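PDB 5KLP: Orf34 from Pseudomonas syringae pv. syringae, which acetylates serine and threonine residues of host proteins, and lysine residues, with acetyl-CoA as donor and inositol hexakisphosphate as cofactor. Local coordinates for residues 274-278 with 279-283. The protein carries 10 engineered substitutions. Numbering follows the deposited sequence.
Sequences MKRPD and GRMAG
One carboxylate, that of D278, sits between two arginines, and NH1 of R276 lies 3.7 Å from NH1 of R280. Its donors are these two NH1 atoms and the backbone N of R280. NH1 alone of R280 meets D278 OD2, at 3.0 Å, on the syn side of the carboxylate and nearly within the guanidinium plane, making the salt bridge one-pronged. NH1 of R276 completes the network, 2.8 Å from OD1 of D278, with a weak hydrogen bond to OD2. OD1 also accepts the backbone N of R280, almost straight at 170° but well above the carboxylate plane, an Asx turn from D278 to R280. With chi1 at 63°, CG of D278 stands between its own N and carbonyl carbon, which folds the carboxylate back over the following backbone. The two guanidinium planes are nearly perpendicular, 84° apart, and the shared anion would offset their like charges.

Two consecutive type I turns, R276 to G279 and G279 to A282, shape the chain. G279 N closes the first onto R276 O at 3.0 Å, and A282 N closes the second onto G279 O; G279 is shared by both, with positive phi. A water accepts from M281 N and lies within hydrogen-bonding reach of R276 O. M281, a selenomethionine, runs alongside R276 and lays CE 3.6 Å above the R280 guanidinium plane. Where the two ends of the bend come close, CE of selenomethionine M274 rests 3.9 Å from A282 CB.

This surface bend belongs to the loop linking helix 267-274 to helix 296-302. Both arginines tie it to helix 252-255, through a salt bridge from R276 NH2 to D254 and a hydrogen bond from R280 NH1 to A253 O, while M281 packs against A253.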
HETATM    1  N   MSE A 274       5.252  -4.821 -18.105  1.00 22.55           N
HETATM    2  CA  MSE A 274       4.501  -4.808 -19.365  1.00 31.17           C
HETATM    3  C   MSE A 274       4.930  -5.892 -20.342  1.00 28.81           C
HETATM    4  O   MSE A 274       4.238  -6.162 -21.321  1.00 31.11           O
HETATM    5  CB  MSE A 274       4.629  -3.453 -20.053  1.00 24.43           C
HETATM    6  CG  MSE A 274       3.892  -2.337 -19.351  1.00 23.93           C
HETATM    7 SE   MSE A 274       3.672  -0.813 -20.563  1.00 49.53          SE
HETATM    8  CE  MSE A 274       2.380  -1.607 -21.805  1.00 44.22           C
ATOM      9  N   LYS A 275       6.076  -6.507 -20.077  1.00 33.40           N
ATOM     10  CA  LYS A 275       6.606  -7.553 -20.947  1.00 32.42           C
ATOM     11  C   LYS A 275       6.071  -8.920 -20.562  1.00 28.90           C
ATOM     12  O   LYS A 275       6.254  -9.890 -21.286  1.00 29.29           O
ATOM     13  CB  LYS A 275       8.136  -7.554 -20.890  1.00 40.30           C
ATOM     14  CG  LYS A 275       8.779  -6.387 -21.614  1.00 49.61           C
ATOM     15  CD  LYS A 275      10.208  -6.700 -22.064  1.00 61.58           C
ATOM     16  CE  LYS A 275      10.444  -8.182 -22.315  1.00 65.30           C
ATOM     17  NZ  LYS A 275      11.863  -8.448 -22.690  1.00 67.41           N
ATOM     18  N   ARG A 276       5.413  -8.995 -19.412  1.00 35.06           N
ATOM     19  CA  ARG A 276       4.880 -10.259 -18.925  1.00 32.92           C
ATOM     20  C   ARG A 276       3.879 -10.834 -19.923  1.00 39.50           C
ATOM     21  O   ARG A 276       2.993 -10.131 -20.402  1.00 46.94           O
ATOM     22  CB  ARG A 276       4.247 -10.082 -17.537  1.00 35.79           C
ATOM     23  CG  ARG A 276       5.263  -9.661 -16.464  1.00 39.84           C
ATOM     24  CD  ARG A 276       4.601  -9.243 -15.141  1.00 44.66           C
ATOM     25  NE  ARG A 276       4.243 -10.405 -14.336  1.00 50.35           N
ATOM     26  CZ  ARG A 276       3.016 -10.910 -14.289  1.00 47.25           C
ATOM     27  NH1 ARG A 276       2.049 -10.335 -14.999  1.00 51.02           N
ATOM     28  NH2 ARG A 276       2.757 -11.983 -13.548  1.00 32.89           N
ATOM     29  N   PRO A 277       4.045 -12.120 -20.257  1.00 34.38           N
ATOM     30  CA  PRO A 277       3.243 -12.866 -21.233  1.00 42.22           C
ATOM     31  C   PRO A 277       1.742 -12.788 -20.979  1.00 40.21           C
ATOM     32  O   PRO A 277       0.974 -12.754 -21.941  1.00 39.25           O
ATOM     33  CB  PRO A 277       3.740 -14.304 -21.070  1.00 41.04           C
ATOM     34  CG  PRO A 277       5.134 -14.155 -20.595  1.00 42.57           C
ATOM     35  CD  PRO A 277       5.137 -12.936 -19.704  1.00 33.25           C
ATOM     36  N   ASP A 278       1.329 -12.776 -19.714  1.00 37.16           N
ATOM     37  CA  ASP A 278      -0.098 -12.780 -19.405  1.00 41.23           C
ATOM     38  C   ASP A 278      -0.754 -11.435 -19.735  1.00 32.22           C
ATOM     39  O   ASP A 278      -1.971 -11.308 -19.687  1.00 33.26           O
ATOM     40  CB  ASP A 278      -0.333 -13.141 -17.929  1.00 47.85           C
ATOM     41  CG  ASP A 278       0.273 -12.130 -16.960  1.00 60.11           C
ATOM     42  OD1 ASP A 278       0.954 -11.184 -17.407  1.00 66.61           O
ATOM     43  OD2 ASP A 278       0.067 -12.286 -15.737  1.00 63.61           O
ATOM     44  N   GLY A 279       0.063 -10.438 -20.064  1.00 31.04           N
ATOM     45  CA  GLY A 279      -0.417  -9.123 -20.461  1.00 30.92           C
ATOM     46  C   GLY A 279      -1.170  -8.349 -19.390  1.00 33.30           C
ATOM     47  O   GLY A 279      -1.730  -7.282 -19.656  1.00 28.94           O
ATOM     48  N   ARG A 280      -1.187  -8.868 -18.168  1.00 32.86           N
ATOM     49  CA  ARG A 280      -2.035  -8.278 -17.136  1.00 33.30           C
ATOM     50  C   ARG A 280      -1.572  -6.898 -16.688  1.00 24.80           C
ATOM     51  O   ARG A 280      -2.376  -6.100 -16.199  1.00 25.52           O
ATOM     52  CB  ARG A 280      -2.128  -9.221 -15.937  1.00 39.16           C
ATOM     53  CG  ARG A 280      -3.160 -10.343 -16.139  1.00 43.68           C
ATOM     54  CD  ARG A 280      -3.209 -11.323 -14.974  1.00 44.55           C
ATOM     55  NE  ARG A 280      -3.261 -10.648 -13.681  1.00 51.47           N
ATOM     56  CZ  ARG A 280      -2.221 -10.542 -12.861  1.00 54.60           C
ATOM     57  NH1 ARG A 280      -1.054 -11.078 -13.205  1.00 61.11           N
ATOM     58  NH2 ARG A 280      -2.343  -9.908 -11.703  1.00 46.21           N
HETATM   59  N   MSE A 281      -0.291  -6.601 -16.868  1.00 26.43           N
HETATM   60  CA  MSE A 281       0.246  -5.306 -16.458  1.00 29.47           C
HETATM   61  C   MSE A 281       0.355  -4.339 -17.635  1.00 29.85           C
HETATM   62  O   MSE A 281       0.886  -3.239 -17.487  1.00 27.33           O
HETATM   63  CB  MSE A 281       1.622  -5.478 -15.814  1.00 23.25           C
HETATM   64  CG  MSE A 281       1.655  -6.364 -14.580  1.00 22.97           C
HETATM   65 SE   MSE A 281       0.699  -5.549 -13.072  1.00 34.40          SE
HETATM   66  CE  MSE A 281      -0.804  -6.813 -12.987  1.00 22.24           C
ATOM     67  N   ALA A 282      -0.148  -4.743 -18.796  1.00 28.45           N
ATOM     68  CA  ALA A 282       0.174  -4.048 -20.041  1.00 28.39           C
ATOM     69  C   ALA A 282      -0.974  -3.216 -20.615  1.00 29.54           C
ATOM     70  O   ALA A 282      -0.842  -2.642 -21.694  1.00 32.92           O
ATOM     71  CB  ALA A 282       0.648  -5.057 -21.084  1.00 27.28           C
ATOM     72  N   GLY A 283      -2.107  -3.180 -19.922  1.00 28.10           N
ATOM     73  CA  GLY A 283      -3.259  -2.455 -20.426  1.00 33.04           C
ATOM     74  C   GLY A 283      -3.316  -1.004 -19.993  1.00 39.93           C
ATOM     75  O   GLY A 283      -2.352  -0.459 -19.463  1.00 34.55           O
TER
HETATM   76  O   HOH W   1       1.978  -7.610 -18.757  1.00 30.84           O